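Local coordinates for shikimate dehydrogenase (NADP(+)) (Peptoclostridium difficile, PDB 5DZS), which probably catalyses the reversible NADPH-linked reduction of 3-dehydroshikimate to shikimate, a step of the chorismate pathway that leads to the aromatic amino acids, at residues 98-103 / 241-246; 232-237 / 259-264. One frame throughout, in Å; residues are numbered along the deposited sequence.

Contact 1: 98-103 / 241-246; sequences YNTDYF and IKSQEI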
ATOM      1  N   TYR B  98       2.929  10.014  -0.713  1.00 16.38           N
ATOM      2  CA  TYR B  98       3.819   8.911  -0.390  1.00 16.22           C
ATOM      3  C   TYR B  98       5.221   9.237  -0.858  1.00 16.29           C
ATOM      4  O   TYR B  98       5.423  10.169  -1.651  1.00 16.63           O
ATOM      5  CB  TYR B  98       3.370   7.616  -1.107  1.00 16.48           C
ATOM      6  CG  TYR B  98       1.943   7.218  -0.866  1.00 15.76           C
ATOM      7  CD1 TYR B  98       0.894   7.799  -1.577  1.00 16.06           C
ATOM      8  CD2 TYR B  98       1.621   6.259   0.065  1.00 17.13           C
ATOM      9  CE1 TYR B  98      -0.405   7.452  -1.336  1.00 16.06           C
ATOM     10  CE2 TYR B  98       0.304   5.869   0.264  1.00 17.18           C
ATOM     11  CZ  TYR B  98      -0.709   6.479  -0.464  1.00 16.85           C
ATOM     12  OH  TYR B  98      -2.035   6.109  -0.250  1.00 21.00           O
ATOM     13  N   ASN B  99       6.191   8.472  -0.389  1.00 17.67           N
ATOM     14  CA  ASN B  99       7.559   8.653  -0.841  1.00 19.84           C
ATOM     15  C   ASN B  99       8.185   7.326  -1.128  1.00 22.34           C
ATOM     16  O   ASN B  99       8.422   6.522  -0.208  1.00 27.26           O
ATOM     17  CB  ASN B  99       8.368   9.425   0.176  1.00 22.42           C
ATOM     18  CG  ASN B  99       9.740   9.780  -0.357  1.00 27.24           C
ATOM     19  OD1 ASN B  99      10.444   8.904  -0.886  1.00 30.64           O
ATOM     20  ND2 ASN B  99      10.125  11.029  -0.231  1.00 29.53           N
ATOM     21  N   THR B 100       8.474   7.072  -2.391  1.00 22.65           N
ATOM     22  CA  THR B 100       9.130   5.846  -2.734  1.00 26.57           C
ATOM     23  C   THR B 100      10.675   5.991  -2.772  1.00 29.30           C
ATOM     24  O   THR B 100      11.350   5.017  -3.174  1.00 32.05           O
ATOM     25  CB  THR B 100       8.721   5.449  -4.091  1.00 26.59           C
ATOM     26  OG1 THR B 100       9.239   6.461  -4.987  1.00 27.32           O
ATOM     27  CG2 THR B 100       7.177   5.294  -4.205  1.00 26.35           C
ATOM     28  N   ASP B 101      11.254   7.141  -2.371  1.00 30.56           N
ATOM     29  CA  ASP B 101      12.740   7.311  -2.433  1.00 34.18           C
ATOM     30  C   ASP B 101      13.547   6.335  -1.561  1.00 34.14           C
ATOM     31  O   ASP B 101      14.602   5.825  -2.003  1.00 34.08           O
ATOM     32  CB  ASP B 101      13.189   8.766  -2.125  1.00 33.77           C
ATOM     33  CG  ASP B 101      13.081   9.696  -3.330  1.00 41.12           C
ATOM     34  OD1 ASP B 101      12.978   9.205  -4.466  1.00 36.52           O
ATOM     35  OD2 ASP B 101      13.134  10.940  -3.137  1.00 37.33           O
ATOM     36  N   TYR B 102      13.125   6.109  -0.319  1.00 34.11           N
ATOM     37  CA  TYR B 102      13.814   5.150   0.556  1.00 35.30           C
ATOM     38  C   TYR B 102      13.721   3.753  -0.075  1.00 36.98           C
ATOM     39  O   TYR B 102      14.718   3.040  -0.154  1.00 33.10           O
ATOM     40  CB  TYR B 102      13.190   5.181   1.966  1.00 36.55           C
ATOM     41  CG  TYR B 102      13.812   4.328   3.048  1.00 37.04           C
ATOM     42  CD1 TYR B 102      13.591   2.945   3.096  1.00 37.87           C
ATOM     43  CD2 TYR B 102      14.525   4.905   4.079  1.00 37.06           C
ATOM     44  CE1 TYR B 102      14.118   2.171   4.106  1.00 38.99           C
ATOM     45  CE2 TYR B 102      15.046   4.133   5.106  1.00 37.59           C
ATOM     46  CZ  TYR B 102      14.836   2.763   5.106  1.00 37.38           C
ATOM     47  OH  TYR B 102      15.355   2.002   6.126  1.00 40.16           O
ATOM     48  N   PHE B 103      12.526   3.372  -0.524  1.00 33.95           N
ATOM     49  CA  PHE B 103      12.318   2.062  -1.162  1.00 36.07           C
ATOM     50  C   PHE B 103      13.204   1.827  -2.387  1.00 35.54           C
ATOM     51  O   PHE B 103      13.851   0.767  -2.501  1.00 32.14           O
ATOM     52  CB  PHE B 103      10.847   1.859  -1.546  1.00 35.04           C
ATOM     53  CG  PHE B 103      10.648   0.726  -2.496  1.00 34.80           C
ATOM     54  CD1 PHE B 103      10.461  -0.569  -2.025  1.00 37.44           C
ATOM     55  CD2 PHE B 103      10.732   0.932  -3.857  1.00 36.35           C
ATOM     56  CE1 PHE B 103      10.323  -1.628  -2.913  1.00 37.36           C
ATOM     57  CE2 PHE B 103      10.601  -0.121  -4.742  1.00 34.56           C
ATOM     58  CZ  PHE B 103      10.399  -1.403  -4.267  1.00 41.70           C
ATOM     59  N   ILE B 241       7.353   1.361 -10.529  1.00 18.71           N
ATOM     60  CA  ILE B 241       6.545   0.185 -10.196  1.00 19.23           C
ATOM     61  C   ILE B 241       5.888   0.344  -8.819  1.00 17.84           C
ATOM     62  O   ILE B 241       4.684   0.058  -8.669  1.00 18.02           O
ATOM     63  CB  ILE B 241       7.395  -1.098 -10.323  1.00 19.84           C
ATOM     64  CG1 ILE B 241       7.723  -1.336 -11.803  1.00 20.81           C
ATOM     65  CG2 ILE B 241       6.679  -2.311  -9.729  1.00 19.48           C
ATOM     66  CD1 ILE B 241       8.792  -2.388 -12.041  1.00 24.08           C
ATOM     67  N   LYS B 242       6.630   0.830  -7.836  1.00 17.35           N
ATOM     68  CA  LYS B 242       6.046   1.066  -6.526  1.00 18.56           C
ATOM     69  C   LYS B 242       4.920   2.101  -6.611  1.00 18.56           C
ATOM     70  O   LYS B 242       3.881   1.959  -5.968  1.00 18.62           O
ATOM     71  CB  LYS B 242       7.130   1.501  -5.531  1.00 19.92           C
ATOM     72  CG  LYS B 242       6.635   1.704  -4.113  1.00 24.30           C
ATOM     73  CD  LYS B 242       6.098   0.432  -3.476  1.00 27.23           C
ATOM     74  CE  LYS B 242       7.133  -0.677  -3.315  1.00 34.96           C
ATOM     75  NZ  LYS B 242       6.613  -1.956  -2.718  1.00 42.28           N
ATOM     76  N   SER B 243       5.133   3.160  -7.401  1.00 17.67           N
ATOM     77  CA  SER B 243       4.079   4.148  -7.579  1.00 17.94           C
ATOM     78  C   SER B 243       2.821   3.482  -8.163  1.00 17.16           C
ATOM     79  O   SER B 243       1.697   3.766  -7.721  1.00 18.09           O
ATOM     80  CB  SER B 243       4.497   5.284  -8.509  1.00 19.06           C
ATOM     81  OG  SER B 243       5.528   6.086  -7.954  1.00 20.69           O
ATOM     82  N   GLN B 244       3.021   2.640  -9.174  0.50 17.91           N
ATOM     83  CA  GLN B 244       1.918   1.932  -9.790  0.50 18.93           C
ATOM     84  C   GLN B 244       1.178   1.024  -8.795  0.50 17.72           C
ATOM     85  O   GLN B 244      -0.056   0.917  -8.832  0.50 19.15           O
ATOM     86  CB  GLN B 244       2.422   1.163 -10.997  0.50 20.39           C
ATOM     87  CG  GLN B 244       2.792   2.071 -12.153  0.50 21.17           C
ATOM     88  CD  GLN B 244       1.587   2.786 -12.730  0.50 23.01           C
ATOM     89  OE1 GLN B 244       0.453   2.393 -12.505  0.50 22.47           O
ATOM     90  NE2 GLN B 244       1.836   3.852 -13.489  0.50 24.43           N
ATOM     91  N   GLU B 245       1.929   0.398  -7.892  1.00 17.89           N
ATOM     92  CA  GLU B 245       1.324  -0.466  -6.882  1.00 18.02           C
ATOM     93  C   GLU B 245       0.402   0.381  -5.985  1.00 18.26           C
ATOM     94  O   GLU B 245      -0.696  -0.009  -5.644  1.00 19.52           O
ATOM     95  CB  GLU B 245       2.380  -1.156  -6.011  1.00 18.49           C
ATOM     96  CG  GLU B 245       3.145  -2.255  -6.734  1.00 19.37           C
ATOM     97  CD  GLU B 245       4.099  -2.987  -5.821  1.00 22.88           C
ATOM     98  OE1 GLU B 245       4.290  -4.210  -6.024  1.00 24.02           O
ATOM     99  OE2 GLU B 245       4.638  -2.396  -4.880  1.00 27.21           O
ATOM    100  N   ILE B 246       0.886   1.552  -5.603  1.00 17.21           N
ATOM    101  CA  ILE B 246       0.109   2.464  -4.770  1.00 19.28           C
ATOM    102  C   ILE B 246      -1.150   2.969  -5.483  1.00 19.57           C
ATOM    103  O   ILE B 246      -2.254   2.945  -4.927  1.00 21.56           O
ATOM    104  CB  ILE B 246       0.976   3.666  -4.349  1.00 20.05           C
ATOM    105  CG1 ILE B 246       2.047   3.193  -3.350  1.00 20.63           C
ATOM    106  CG2 ILE B 246       0.097   4.760  -3.723  1.00 23.26           C
ATOM    107  CD1 ILE B 246       3.148   4.189  -3.119  1.00 22.11           C
TER
HETATM  108  O   HOH W   1       7.747   7.096  -7.015  1.00 31.28           O
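Between the substrate-binding and nucleotide-binding parts of the shikimate dehydrogenase fold, the turn from strand 94-98 into helix 101-111 and the start of that helix pack against helix 233-248. Lys242 leaves its helix with CG anti to the backbone N, then bends at chi2 and chi3 (both 63°), which lays CE over the centre of the Phe103 ring, 3.4 Å from the centroid. NZ makes an off-centre cation-pi contact, 4.3 Å from that centroid. The same ammonium forms salt bridges with Glu245 OE2, 3.0 Å from NZ and met nearly along its C-O axis, and with Asp249 of the second subunit. Ile246 meets Tyr98 tip to tip in a CH-pi contact, CG2 over one face and displaced toward the rim, 3.6 Å from CE1. Between these aromatic contacts, Thr100 turns CG2 onto Lys242 CG while its OG1 bonds Asn86, a predicted shikimate ligand. Water 1 bridges Thr100 OG1 and Ser243 OG, the latter also bonded to Gln239 O. Farther out, Asp101, probably a shikimate-binding residue, forms a salt bridge with Lys65, the predicted proton acceptor. Asn99 and Asp101 form an Asx turn, Asp101 N donating to Asn99 OD1 over a very short 2.4 Å.

Contact 2: 232-237 / 259-264; sequences GLYMLV and VIYNEL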
ATOM      1  N   GLY B 232      21.308   5.837 -11.864  1.00 31.96           N
ATOM      2  CA  GLY B 232      19.998   5.861 -11.232  1.00 29.99           C
ATOM      3  C   GLY B 232      18.896   5.088 -11.897  1.00 28.47           C
ATOM      4  O   GLY B 232      17.792   5.059 -11.366  1.00 26.21           O
ATOM      5  N   LEU B 233      19.181   4.426 -13.021  1.00 27.74           N
ATOM      6  CA  LEU B 233      18.080   3.807 -13.786  1.00 27.02           C
ATOM      7  C   LEU B 233      17.315   2.723 -13.035  1.00 25.09           C
ATOM      8  O   LEU B 233      16.080   2.697 -13.067  1.00 23.60           O
ATOM      9  CB  LEU B 233      18.565   3.287 -15.140  1.00 29.05           C
ATOM     10  CG  LEU B 233      17.479   2.730 -16.068  1.00 29.60           C
ATOM     11  CD1 LEU B 233      16.399   3.762 -16.391  1.00 31.04           C
ATOM     12  CD2 LEU B 233      18.120   2.205 -17.346  1.00 32.33           C
ATOM     13  N   TYR B 234      18.009   1.830 -12.348  1.00 26.34           N
ATOM     14  CA  TYR B 234      17.297   0.758 -11.656  1.00 25.27           C
ATOM     15  C   TYR B 234      16.319   1.332 -10.632  1.00 25.29           C
ATOM     16  O   TYR B 234      15.196   0.854 -10.478  1.00 24.54           O
ATOM     17  CB  TYR B 234      18.293  -0.205 -10.989  1.00 26.48           C
ATOM     18  CG  TYR B 234      17.701  -1.517 -10.560  1.00 28.16           C
ATOM     19  CD1 TYR B 234      17.527  -2.542 -11.480  1.00 29.63           C
ATOM     20  CD2 TYR B 234      17.316  -1.745  -9.245  1.00 27.28           C
ATOM     21  CE1 TYR B 234      16.996  -3.753 -11.104  1.00 31.08           C
ATOM     22  CE2 TYR B 234      16.779  -2.971  -8.860  1.00 31.42           C
ATOM     23  CZ  TYR B 234      16.626  -3.963  -9.794  1.00 29.65           C
ATOM     24  OH  TYR B 234      16.102  -5.207  -9.473  1.00 35.34           O
ATOM     25  N   MET B 235      16.761   2.358  -9.918  1.00 23.93           N
ATOM     26  CA  MET B 235      15.932   3.013  -8.924  1.00 24.97           C
ATOM     27  C   MET B 235      14.733   3.667  -9.598  1.00 24.60           C
ATOM     28  O   MET B 235      13.607   3.596  -9.105  1.00 22.01           O
ATOM     29  CB  MET B 235      16.747   4.035  -8.143  1.00 26.88           C
ATOM     30  CG  MET B 235      15.944   4.847  -7.171  1.00 27.71           C
ATOM     31  SD  MET B 235      17.100   5.726  -6.117  1.00 31.13           S
ATOM     32  CE  MET B 235      15.974   6.813  -5.235  1.00 30.93           C
ATOM     33  N   LEU B 236      14.957   4.298 -10.741  1.00 22.67           N
ATOM     34  CA  LEU B 236      13.840   4.935 -11.441  1.00 22.63           C
ATOM     35  C   LEU B 236      12.761   3.913 -11.833  1.00 21.26           C
ATOM     36  O   LEU B 236      11.570   4.179 -11.770  1.00 21.21           O
ATOM     37  CB  LEU B 236      14.316   5.681 -12.690  1.00 25.32           C
ATOM     38  CG  LEU B 236      15.148   6.939 -12.459  1.00 28.80           C
ATOM     39  CD1 LEU B 236      15.598   7.520 -13.786  1.00 29.98           C
ATOM     40  CD2 LEU B 236      14.374   7.981 -11.655  1.00 29.38           C
ATOM     41  N   VAL B 237      13.172   2.746 -12.296  1.00 19.64           N
ATOM     42  CA  VAL B 237      12.206   1.731 -12.681  1.00 19.42           C
ATOM     43  C   VAL B 237      11.498   1.192 -11.432  1.00 19.31           C
ATOM     44  O   VAL B 237      10.277   1.022 -11.418  1.00 19.69           O
ATOM     45  CB  VAL B 237      12.878   0.597 -13.492  1.00 21.19           C
ATOM     46  CG1 VAL B 237      11.846  -0.460 -13.841  1.00 21.73           C
ATOM     47  CG2 VAL B 237      13.503   1.139 -14.759  1.00 21.36           C
ATOM     48  N   VAL B 259      12.690  -7.249 -15.916  1.00 29.49           N
ATOM     49  CA  VAL B 259      12.307  -7.325 -17.327  1.00 31.73           C
ATOM     50  C   VAL B 259      12.298  -5.912 -17.912  1.00 29.46           C
ATOM     51  O   VAL B 259      12.891  -5.643 -18.958  1.00 31.52           O
ATOM     52  CB  VAL B 259      10.932  -8.014 -17.511  1.00 31.72           C
ATOM     53  CG1 VAL B 259      10.473  -7.926 -18.952  1.00 34.75           C
ATOM     54  CG2 VAL B 259      11.014  -9.473 -17.080  1.00 35.38           C
ATOM     55  N   ILE B 260      11.664  -4.984 -17.218  1.00 28.46           N
ATOM     56  CA  ILE B 260      11.592  -3.635 -17.722  1.00 28.50           C
ATOM     57  C   ILE B 260      12.929  -2.919 -17.763  1.00 29.80           C
ATOM     58  O   ILE B 260      13.243  -2.216 -18.734  1.00 32.63           O
ATOM     59  CB  ILE B 260      10.575  -2.824 -16.917  1.00 30.12           C
ATOM     60  CG1 ILE B 260       9.177  -3.403 -17.158  1.00 32.87           C
ATOM     61  CG2 ILE B 260      10.679  -1.341 -17.284  1.00 27.90           C
ATOM     62  CD1 ILE B 260       8.081  -2.749 -16.343  1.00 35.46           C
ATOM     63  N   TYR B 261      13.718  -3.064 -16.698  1.00 27.94           N
ATOM     64  CA  TYR B 261      15.023  -2.449 -16.629  1.00 28.00           C
ATOM     65  C   TYR B 261      15.959  -2.948 -17.739  1.00 30.40           C
ATOM     66  O   TYR B 261      16.616  -2.150 -18.390  1.00 30.68           O
ATOM     67  CB  TYR B 261      15.655  -2.747 -15.260  1.00 28.08           C
ATOM     68  CG  TYR B 261      17.129  -2.390 -15.127  1.00 29.70           C
ATOM     69  CD1 TYR B 261      17.543  -1.071 -14.999  1.00 31.69           C
ATOM     70  CD2 TYR B 261      18.114  -3.380 -15.102  1.00 32.53           C
ATOM     71  CE1 TYR B 261      18.876  -0.741 -14.861  1.00 33.22           C
ATOM     72  CE2 TYR B 261      19.459  -3.051 -14.969  1.00 35.22           C
ATOM     73  CZ  TYR B 261      19.830  -1.726 -14.844  1.00 35.46           C
ATOM     74  OH  TYR B 261      21.167  -1.370 -14.713  1.00 38.72           O
ATOM     75  N   ASN B 262      16.022  -4.259 -17.937  1.00 31.10           N
ATOM     76  CA  ASN B 262      16.899  -4.808 -18.975  1.00 34.35           C
ATOM     77  C   ASN B 262      16.468  -4.395 -20.374  1.00 35.08           C
ATOM     78  O   ASN B 262      17.313  -4.105 -21.234  1.00 37.84           O
ATOM     79  CB  ASN B 262      16.991  -6.334 -18.858  1.00 37.88           C
ATOM     80  CG  ASN B 262      17.703  -6.782 -17.591  1.00 40.18           C
ATOM     81  OD1 ASN B 262      18.675  -6.167 -17.153  1.00 43.50           O
ATOM     82  ND2 ASN B 262      17.229  -7.872 -17.006  1.00 46.16           N
ATOM     83  N   GLU B 263      15.158  -4.378 -20.624  1.00 32.66           N
ATOM     84  CA  GLU B 263      14.671  -3.986 -21.940  1.00 35.34           C
ATOM     85  C   GLU B 263      14.943  -2.502 -22.175  1.00 36.58           C
ATOM     86  O   GLU B 263      15.338  -2.113 -23.276  1.00 41.87           O
ATOM     87  CB  GLU B 263      13.189  -4.368 -22.138  1.00 35.55           C
ATOM     88  CG  GLU B 263      12.982  -5.882 -22.267  1.00 38.37           C
ATOM     89  CD  GLU B 263      11.540  -6.280 -22.533  1.00 41.45           C
ATOM     90  OE1 GLU B 263      10.680  -5.367 -22.612  1.00 40.90           O
ATOM     91  OE2 GLU B 263      11.275  -7.506 -22.657  1.00 41.55           O
ATOM     92  N   LEU B 264      14.772  -1.675 -21.147  1.00 37.59           N
ATOM     93  CA  LEU B 264      15.022  -0.234 -21.289  1.00 41.51           C
ATOM     94  C   LEU B 264      16.496   0.101 -21.402  1.00 48.49           C
ATOM     95  O   LEU B 264      16.882   0.987 -22.169  1.00 56.70           O
ATOM     96  CB  LEU B 264      14.424   0.542 -20.112  1.00 41.41           C
ATOM     97  CG  LEU B 264      12.919   0.716 -20.112  1.00 46.82           C
ATOM     98  CD1 LEU B 264      12.509   1.337 -18.786  1.00 48.96           C
ATOM     99  CD2 LEU B 264      12.475   1.582 -21.283  1.00 46.96           C
TER
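Two helices of the C-terminal region, 233-248 and 255-268, cross here in an apolar helix-helix packing; the axes of the segments 233-237 and 259-264 approach to 9.7 Å, their directions 133° from each other. Gly232, a predicted NADP(+)-binding residue, precedes the first helix, and its carbonyl oxygen takes the backbone N-H of Leu236. Leu233 opens the interface: its side chain crosses Tyr261 obliquely, CD2 lying 3.9 Å from CE1 of that ring, and it also touches Tyr211, a predicted shikimate-binding residue. Tyr234 follows with an edge-to-face stack. Its CG stands anti to the backbone N (chi1 -165°), and the ring presents the CD1 edge to the centre of one face of Tyr261, the planes at 81° and the centroids 5.0 Å apart. The Tyr234 hydroxyl is bonded to Asp258, in the same helix just before 259-264, which anchors the far end of the ring and should limit its swing. Met235 points away from the second helix, and its side chain touches Asp101 and Leu105 of helix 101-111. One turn on from Leu233, Val237 divides its two methyls between two partners. CG2 lies 4.2 Å from Leu264 CD1, while CG1, anti to the backbone N, abuts Ile260 CG2 at 3.7 Å.

In the fold
Both contacts draw on helix 233-248, contact 2 using its first turns and contact 1 its later ones, with centres about 15 Å apart. Contact 2 is the buried one: it joins this helix to helix 255-268 through hydrocarbon and aromatic groups, and no other chain of the assembly touches its segments. Contact 1 is only partly buried and more polar, combining ring faces with a charged lysine and a bridging water, and it reaches the second subunit. The two also meet directly, Asp101 O lying 3.6 Å from Met235 CE. Contact 1 holds Asp101 and contact 2 holds Gly232, predicted to bind shikimate and NADP(+) respectively.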